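Local coordinates for protein proline dehydrogenase (Bradyrhizobium japonicum USDA 110, PDB 3HAZ) that probably oxidises proline to glutamate in two steps, using FAD in its proline dehydrogenase part and NAD in its aldehyde dehydrogenase part, at residues R246-S251 against A830-P835; R269-D274 against K304-F309. One frame throughout, in Å; residues are numbered along the deposited sequence.

Interaction 1. Residues R246-S251 against A830-P835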
ATOM      1  N   ARG A 246     -25.350  41.614  28.081  1.00 24.04           N
ATOM      2  CA  ARG A 246     -24.019  41.560  27.485  1.00 27.31           C
ATOM      3  C   ARG A 246     -23.050  41.027  28.521  1.00 24.31           C
ATOM      4  O   ARG A 246     -22.147  41.749  28.952  1.00 22.06           O
ATOM      5  CB  ARG A 246     -23.526  42.939  27.000  1.00 20.42           C
ATOM      6  CG  ARG A 246     -24.336  43.608  25.894  1.00 21.64           C
ATOM      7  CD  ARG A 246     -24.404  42.813  24.591  1.00 19.21           C
ATOM      8  NE  ARG A 246     -23.103  42.390  24.075  1.00 25.37           N
ATOM      9  CZ  ARG A 246     -22.890  41.977  22.824  1.00 22.90           C
ATOM     10  NH1 ARG A 246     -23.885  41.968  21.946  1.00 22.89           N
ATOM     11  NH2 ARG A 246     -21.681  41.591  22.438  1.00 25.42           N
ATOM     12  N   PHE A 247     -23.245  39.773  28.925  1.00 22.95           N
ATOM     13  CA  PHE A 247     -22.364  39.120  29.887  1.00 18.83           C
ATOM     14  C   PHE A 247     -21.116  38.617  29.170  1.00 25.97           C
ATOM     15  O   PHE A 247     -21.084  37.499  28.649  1.00 23.17           O
ATOM     16  CB  PHE A 247     -23.086  37.970  30.605  1.00 25.80           C
ATOM     17  CG  PHE A 247     -22.272  37.336  31.703  1.00 18.08           C
ATOM     18  CD1 PHE A 247     -21.929  36.000  31.645  1.00 12.99           C
ATOM     19  CD2 PHE A 247     -21.830  38.092  32.783  1.00 22.19           C
ATOM     20  CE1 PHE A 247     -21.173  35.421  32.645  1.00 21.47           C
ATOM     21  CE2 PHE A 247     -21.074  37.518  33.784  1.00 19.04           C
ATOM     22  CZ  PHE A 247     -20.744  36.185  33.716  1.00 23.28           C
ATOM     23  N   GLU A 248     -20.088  39.459  29.150  1.00 26.54           N
ATOM     24  CA  GLU A 248     -18.900  39.223  28.340  1.00 23.28           C
ATOM     25  C   GLU A 248     -17.741  40.066  28.865  1.00 22.36           C
ATOM     26  O   GLU A 248     -17.944  41.160  29.404  1.00 26.17           O
ATOM     27  CB  GLU A 248     -19.182  39.613  26.883  1.00 21.87           C
ATOM     28  CG  GLU A 248     -19.372  41.125  26.699  1.00 25.21           C
ATOM     29  CD  GLU A 248     -19.960  41.508  25.348  1.00 29.24           C
ATOM     30  OE1 GLU A 248     -19.993  40.653  24.439  1.00 27.55           O
ATOM     31  OE2 GLU A 248     -20.394  42.670  25.199  1.00 24.83           O
ATOM     32  N   ALA A 249     -16.525  39.563  28.677  1.00 26.53           N
ATOM     33  CA  ALA A 249     -15.316  40.244  29.138  1.00 26.07           C
ATOM     34  C   ALA A 249     -15.220  41.719  28.728  1.00 27.80           C
ATOM     35  O   ALA A 249     -14.882  42.569  29.553  1.00 30.08           O
ATOM     36  CB  ALA A 249     -14.083  39.488  28.678  1.00 21.48           C
ATOM     37  N   ILE A 250     -15.493  42.032  27.463  1.00 24.92           N
ATOM     38  CA  ILE A 250     -15.313  43.411  27.001  1.00 28.47           C
ATOM     39  C   ILE A 250     -16.322  44.377  27.623  1.00 27.95           C
ATOM     40  O   ILE A 250     -16.106  45.590  27.633  1.00 27.12           O
ATOM     41  CB  ILE A 250     -15.328  43.546  25.459  1.00 30.09           C
ATOM     42  CG1 ILE A 250     -16.696  43.164  24.890  1.00 28.75           C
ATOM     43  CG2 ILE A 250     -14.194  42.728  24.831  1.00 24.73           C
ATOM     44  CD1 ILE A 250     -16.847  43.466  23.415  1.00 25.71           C
ATOM     45  N   SER A 251     -17.420  43.843  28.148  1.00 21.97           N
ATOM     46  CA  SER A 251     -18.389  44.679  28.849  1.00 28.38           C
ATOM     47  C   SER A 251     -18.248  44.555  30.368  1.00 26.92           C
ATOM     48  O   SER A 251     -19.180  44.847  31.113  1.00 27.37           O
ATOM     49  CB  SER A 251     -19.815  44.330  28.411  1.00 26.63           C
ATOM     50  OG  SER A 251     -20.009  44.620  27.035  1.00 23.13           O
ATOM     51  N   ALA A 830     -14.983  48.378  25.102  1.00 26.76           N
ATOM     52  CA  ALA A 830     -16.393  48.094  25.356  1.00 28.71           C
ATOM     53  C   ALA A 830     -17.277  48.401  24.147  1.00 31.56           C
ATOM     54  O   ALA A 830     -18.458  48.071  24.141  1.00 32.24           O
ATOM     55  CB  ALA A 830     -16.872  48.873  26.571  1.00 21.60           C
ATOM     56  N   THR A 831     -16.704  49.032  23.127  1.00 28.01           N
ATOM     57  CA  THR A 831     -17.473  49.451  21.957  1.00 23.01           C
ATOM     58  C   THR A 831     -17.839  48.278  21.061  1.00 24.04           C
ATOM     59  O   THR A 831     -17.011  47.411  20.789  1.00 24.51           O
ATOM     60  CB  THR A 831     -16.702  50.495  21.124  1.00 30.59           C
ATOM     61  OG1 THR A 831     -16.493  51.667  21.920  1.00 34.21           O
ATOM     62  CG2 THR A 831     -17.487  50.875  19.876  1.00 28.05           C
ATOM     63  N   HIS A 832     -19.089  48.257  20.619  1.00 25.92           N
ATOM     64  CA  HIS A 832     -19.584  47.213  19.734  1.00 25.51           C
ATOM     65  C   HIS A 832     -19.694  47.753  18.319  1.00 28.39           C
ATOM     66  O   HIS A 832     -19.462  47.036  17.346  1.00 25.14           O
ATOM     67  CB  HIS A 832     -20.965  46.724  20.192  1.00 23.25           C
ATOM     68  CG  HIS A 832     -20.944  45.955  21.477  1.00 25.30           C
ATOM     69  ND1 HIS A 832     -21.625  46.367  22.605  1.00 24.54           N
ATOM     70  CD2 HIS A 832     -20.328  44.795  21.812  1.00 22.84           C
ATOM     71  CE1 HIS A 832     -21.424  45.497  23.578  1.00 28.64           C
ATOM     72  NE2 HIS A 832     -20.641  44.534  23.124  1.00 29.23           N
ATOM     73  N   VAL A 833     -20.065  49.024  18.216  1.00 28.12           N
ATOM     74  CA  VAL A 833     -20.283  49.650  16.924  1.00 32.21           C
ATOM     75  C   VAL A 833     -19.512  50.953  16.828  1.00 29.51           C
ATOM     76  O   VAL A 833     -19.800  51.907  17.550  1.00 27.98           O
ATOM     77  CB  VAL A 833     -21.770  49.945  16.691  1.00 32.25           C
ATOM     78  CG1 VAL A 833     -21.961  50.621  15.336  1.00 31.91           C
ATOM     79  CG2 VAL A 833     -22.593  48.663  16.789  1.00 29.41           C
ATOM     80  N   GLY A 834     -18.525  50.985  15.941  1.00 29.59           N
ATOM     81  CA  GLY A 834     -17.727  52.178  15.738  1.00 23.41           C
ATOM     82  C   GLY A 834     -18.370  53.106  14.725  1.00 34.07           C
ATOM     83  O   GLY A 834     -19.502  52.873  14.292  1.00 31.58           O
ATOM     84  N   PRO A 835     -17.649  54.169  14.333  1.00 31.59           N
ATOM     85  CA  PRO A 835     -18.223  55.155  13.415  1.00 29.36           C
ATOM     86  C   PRO A 835     -18.246  54.631  11.993  1.00 30.84           C
ATOM     87  O   PRO A 835     -17.494  53.717  11.667  1.00 31.24           O
ATOM     88  CB  PRO A 835     -17.255  56.336  13.517  1.00 40.27           C
ATOM     89  CG  PRO A 835     -15.958  55.739  13.939  1.00 40.35           C
ATOM     90  CD  PRO A 835     -16.258  54.479  14.708  1.00 32.95           C
TER
HETATM   91  O   HOH W   1     -20.261  47.152  26.109  1.00 26.83           O

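Interaction 2. Residues R269-D274 against K304-F309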
ATOM      1  N   ARG A 269     -32.690  36.883  48.887  1.00 29.54           N
ATOM      2  CA  ARG A 269     -34.001  36.257  48.914  1.00 30.48           C
ATOM      3  C   ARG A 269     -33.879  34.775  49.240  1.00 32.47           C
ATOM      4  O   ARG A 269     -34.726  34.216  49.936  1.00 23.59           O
ATOM      5  CB  ARG A 269     -34.707  36.448  47.577  1.00 31.66           C
ATOM      6  CG  ARG A 269     -35.256  37.856  47.369  1.00 34.54           C
ATOM      7  CD  ARG A 269     -35.459  38.137  45.890  1.00 34.06           C
ATOM      8  NE  ARG A 269     -36.027  39.456  45.655  1.00 31.04           N
ATOM      9  CZ  ARG A 269     -37.329  39.712  45.642  1.00 37.53           C
ATOM     10  NH1 ARG A 269     -38.203  38.736  45.861  1.00 38.48           N
ATOM     11  NH2 ARG A 269     -37.756  40.944  45.416  1.00 41.75           N
ATOM     12  N   ALA A 270     -32.827  34.145  48.717  1.00 22.27           N
ATOM     13  CA  ALA A 270     -32.548  32.743  48.992  1.00 26.33           C
ATOM     14  C   ALA A 270     -32.113  32.572  50.449  1.00 27.14           C
ATOM     15  O   ALA A 270     -32.539  31.645  51.133  1.00 23.53           O
ATOM     16  CB  ALA A 270     -31.464  32.228  48.046  1.00 22.17           C
ATOM     17  N   LYS A 271     -31.258  33.477  50.911  1.00 26.61           N
ATOM     18  CA  LYS A 271     -30.794  33.458  52.290  1.00 31.58           C
ATOM     19  C   LYS A 271     -31.970  33.509  53.265  1.00 32.02           C
ATOM     20  O   LYS A 271     -31.995  32.779  54.254  1.00 25.81           O
ATOM     21  CB  LYS A 271     -29.837  34.626  52.554  1.00 27.16           C
ATOM     22  CG  LYS A 271     -29.544  34.854  54.036  1.00 31.55           C
ATOM     23  CD  LYS A 271     -28.415  35.858  54.224  1.00 35.27           C
ATOM     24  CE  LYS A 271     -28.109  36.099  55.694  1.00 37.98           C
ATOM     25  NZ  LYS A 271     -29.071  37.042  56.325  1.00 28.79           N
ATOM     26  N   ALA A 272     -32.944  34.367  52.974  1.00 31.10           N
ATOM     27  CA  ALA A 272     -34.106  34.526  53.843  1.00 36.56           C
ATOM     28  C   ALA A 272     -34.897  33.223  54.014  1.00 34.35           C
ATOM     29  O   ALA A 272     -35.594  33.054  55.004  1.00 31.33           O
ATOM     30  CB  ALA A 272     -35.009  35.646  53.339  1.00 36.52           C
ATOM     31  N   HIS A 273     -34.791  32.308  53.054  1.00 29.95           N
ATOM     32  CA  HIS A 273     -35.404  30.989  53.210  1.00 25.10           C
ATOM     33  C   HIS A 273     -34.352  29.943  53.538  1.00 25.77           C
ATOM     34  O   HIS A 273     -34.645  28.744  53.558  1.00 23.44           O
ATOM     35  CB  HIS A 273     -36.173  30.571  51.952  1.00 25.19           C
ATOM     36  CG  HIS A 273     -37.436  31.342  51.735  1.00 32.71           C
ATOM     37  ND1 HIS A 273     -38.426  31.430  52.689  1.00 22.12           N
ATOM     38  CD2 HIS A 273     -37.869  32.060  50.672  1.00 32.50           C
ATOM     39  CE1 HIS A 273     -39.417  32.171  52.224  1.00 33.33           C
ATOM     40  NE2 HIS A 273     -39.103  32.568  51.004  1.00 36.12           N
ATOM     41  N   ASP A 274     -33.131  30.407  53.787  1.00 24.37           N
ATOM     42  CA  ASP A 274     -32.003  29.536  54.105  1.00 19.32           C
ATOM     43  C   ASP A 274     -31.834  28.436  53.064  1.00 24.39           C
ATOM     44  O   ASP A 274     -31.727  27.261  53.409  1.00 27.42           O
ATOM     45  CB  ASP A 274     -32.177  28.917  55.494  1.00 28.93           C
ATOM     46  CG  ASP A 274     -30.885  28.332  56.037  1.00 36.26           C
ATOM     47  OD1 ASP A 274     -29.806  28.835  55.663  1.00 37.42           O
ATOM     48  OD2 ASP A 274     -30.949  27.371  56.832  1.00 39.95           O
ATOM     49  N   LYS A 304     -23.681  37.417  55.270  1.00 30.40           N
ATOM     50  CA  LYS A 304     -23.145  36.798  56.478  1.00 30.49           C
ATOM     51  C   LYS A 304     -24.196  35.916  57.152  1.00 30.89           C
ATOM     52  O   LYS A 304     -25.401  36.167  57.041  1.00 27.64           O
ATOM     53  CB  LYS A 304     -22.688  37.871  57.471  1.00 33.28           C
ATOM     54  CG  LYS A 304     -21.441  38.635  57.060  1.00 32.62           C
ATOM     55  CD  LYS A 304     -21.211  39.823  58.004  1.00 36.37           C
ATOM     56  CE  LYS A 304     -19.862  40.485  57.759  1.00 34.71           C
ATOM     57  NZ  LYS A 304     -18.728  39.545  58.005  1.00 32.48           N
ATOM     58  N   GLY A 305     -23.734  34.889  57.857  1.00 33.58           N
ATOM     59  CA  GLY A 305     -24.613  34.046  58.650  1.00 34.99           C
ATOM     60  C   GLY A 305     -25.506  33.144  57.818  1.00 39.74           C
ATOM     61  O   GLY A 305     -26.611  32.806  58.233  1.00 38.19           O
ATOM     62  N   TRP A 306     -25.025  32.757  56.640  1.00 32.95           N
ATOM     63  CA  TRP A 306     -25.783  31.886  55.747  1.00 23.61           C
ATOM     64  C   TRP A 306     -24.819  30.993  54.985  1.00 29.75           C
ATOM     65  O   TRP A 306     -23.834  31.476  54.418  1.00 29.90           O
ATOM     66  CB  TRP A 306     -26.638  32.723  54.795  1.00 24.28           C
ATOM     67  CG  TRP A 306     -27.218  31.979  53.618  1.00 29.84           C
ATOM     68  CD1 TRP A 306     -28.011  30.867  53.654  1.00 26.39           C
ATOM     69  CD2 TRP A 306     -27.072  32.321  52.232  1.00 24.87           C
ATOM     70  NE1 TRP A 306     -28.359  30.492  52.377  1.00 27.09           N
ATOM     71  CE2 TRP A 306     -27.798  31.369  51.487  1.00 29.27           C
ATOM     72  CE3 TRP A 306     -26.395  33.336  51.551  1.00 21.63           C
ATOM     73  CZ2 TRP A 306     -27.862  31.401  50.094  1.00 24.88           C
ATOM     74  CZ3 TRP A 306     -26.466  33.371  50.167  1.00 21.55           C
ATOM     75  CH2 TRP A 306     -27.192  32.409  49.454  1.00 24.87           C
ATOM     76  N   ASP A 307     -25.095  29.691  54.987  1.00 27.49           N
ATOM     77  CA  ASP A 307     -24.157  28.700  54.461  1.00 24.69           C
ATOM     78  C   ASP A 307     -24.567  28.113  53.099  1.00 26.50           C
ATOM     79  O   ASP A 307     -23.999  27.110  52.651  1.00 25.86           O
ATOM     80  CB  ASP A 307     -23.976  27.550  55.468  1.00 24.56           C
ATOM     81  CG  ASP A 307     -23.459  28.021  56.827  1.00 34.53           C
ATOM     82  OD1 ASP A 307     -22.888  29.129  56.912  1.00 33.85           O
ATOM     83  OD2 ASP A 307     -23.622  27.268  57.813  1.00 38.98           O
ATOM     84  N   GLY A 308     -25.538  28.731  52.436  1.00 29.77           N
ATOM     85  CA  GLY A 308     -26.087  28.159  51.213  1.00 25.35           C
ATOM     86  C   GLY A 308     -25.532  28.675  49.893  1.00 29.69           C
ATOM     87  O   GLY A 308     -25.798  28.094  48.837  1.00 25.33           O
ATOM     88  N   PHE A 309     -24.770  29.765  49.939  1.00 23.99           N
ATOM     89  CA  PHE A 309     -24.225  30.348  48.716  1.00 24.18           C
ATOM     90  C   PHE A 309     -23.147  29.460  48.126  1.00 25.09           C
ATOM     91  O   PHE A 309     -22.388  28.823  48.854  1.00 24.76           O
ATOM     92  CB  PHE A 309     -23.660  31.748  48.962  1.00 24.60           C
ATOM     93  CG  PHE A 309     -23.216  32.450  47.707  1.00 23.74           C
ATOM     94  CD1 PHE A 309     -24.100  33.239  46.985  1.00 29.03           C
ATOM     95  CD2 PHE A 309     -21.914  32.320  47.245  1.00 30.33           C
ATOM     96  CE1 PHE A 309     -23.697  33.883  45.829  1.00 34.33           C
ATOM     97  CE2 PHE A 309     -21.508  32.959  46.083  1.00 30.81           C
ATOM     98  CZ  PHE A 309     -22.399  33.743  45.378  1.00 32.42           C
TER
HETATM   99  O   HOH W   2     -27.287  28.828  56.576  1.00 23.74           O

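Interaction 1. Residues R246-S251 against A830-P835
The polar core of this contact is the carboxylate of Glu248, which His832 reaches tip to tip from the other segment. His832 NE2 donates to Glu248 OE2 at 2.8 Å, with an N-H...O angle of 150°; the oxygen lies in the plane of the imidazole and answers with its syn lone pair. That same OE2 takes two more bonds. Ser251 OG comes in on the anti lone pair at 2.7 Å from Glu248 OE2, and Arg246 NE meets it from above the carboxylate plane. With Arg246 NH2 forming a salt bridge to Glu248 OE1 at 2.8 Å as well, Arg246 grips the carboxylate side-on through two nitrogens. Three donors on OE2 and a fourth bond, from Arg246 NH2, on OE1 fix the rotation of the carboxylate and would probably keep it ionised. The Arg246 chain, bent at chi2 and chi3, brings the guanidinium obliquely against the imidazole, the two planes 54° apart. His832 NE2 lies over a face of that guanidinium, 3.2 Å from Arg246 NH2, but this is close packing and not a hydrogen bond.

Water extends the polar network: one molecule donates both to Ser251 OG and to Ala830 O, the latter at 2.8 Å. Apolar and weaker contacts fill in beside it. Ile250 CD1 approaches the imidazole obliquely, 4.0 Å from His832 NE2, while Ala830 CA makes a CH...O contact of 3.4 Å to Ile250 O.

The other ring nitrogen, ND1, accepts from the backbone N of Lys822, in keeping with the proton on NE2. The contact joins two loops, one between helices 240-243 and 252-272 of the proline dehydrogenase part, the other between helices 804-819 and 839-855 of the aldehyde dehydrogenase part.

Interaction 2. Residues R269-D274 against K304-F309
The backbone of 269-274 is the last turn of a helix closed by a Schellman motif, with Asp274 at positive phi as the C-prime residue and Leu275 N reaching back to Ala270 O, while 304-309 runs past it as an irregular loop, the CA atoms of Lys271 and Trp306 coming within 6.3 Å.

Trp306 carries the contact. Its CG stands anti to the backbone N (chi1 166°), and the indole presents one face to Lys271. Lys271 CA sits 3.7 Å from the centroid of the five-membered ring, only 9° off the normal, a CH-pi contact; Lys271 CB covers the same face 3.6 Å from Trp306 CD2. Beyond CB, the lysine chain crosses the tryptophan obliquely and runs extended as far as its bend at chi4, bringing Lys271 CE to 3.0 Å from Lys304 O. Ala270 CB adds an apolar touch at Trp306 CZ2. At the edge of the indole lies Asp274 OD1, 3.4 Å from Trp306 CD1, and a water donates to this oxygen while accepting from Asp307 N. Trp306 NE1 is hydrogen-bonded to Leu275 O, just past the helix end. The opposite face is covered by the loop's own backbone, at Gly308 N and Phe309 N. An alanine in place of Trp306 would remove the face on which Lys271 rests and the bond to Leu275 O, and would probably loosen the loop from the helix end.

Helix 252-272 leads here into strand 276-279, which with helix 287-298 and the parallel strand 309-314 forms a beta-alpha-beta unit of the TIM-type proline dehydrogenase barrel; Phe277 packs against both Ala270 and Trp306.

In the fold
Interactions 1 and 2 lie near the two ends of helix 252-272: residues 246-251 lead into it and residues 269-274 finish it. Their centres are 34 Å apart and their nearest atoms about 12 Å apart, so they do not touch. Along the chain the order is 246-251, 269-274, 304-309 and, far later, 830-835. Interaction 2 stays within the proline dehydrogenase barrel, tying a helix end to the loop before the next strand of its parallel sheet. Interaction 1 spans 579 residues and bridges the barrel and the aldehyde dehydrogenase part, and so probably helps hold the two catalytic units of one polypeptide together. Both lie away from the FAD and NAD sites.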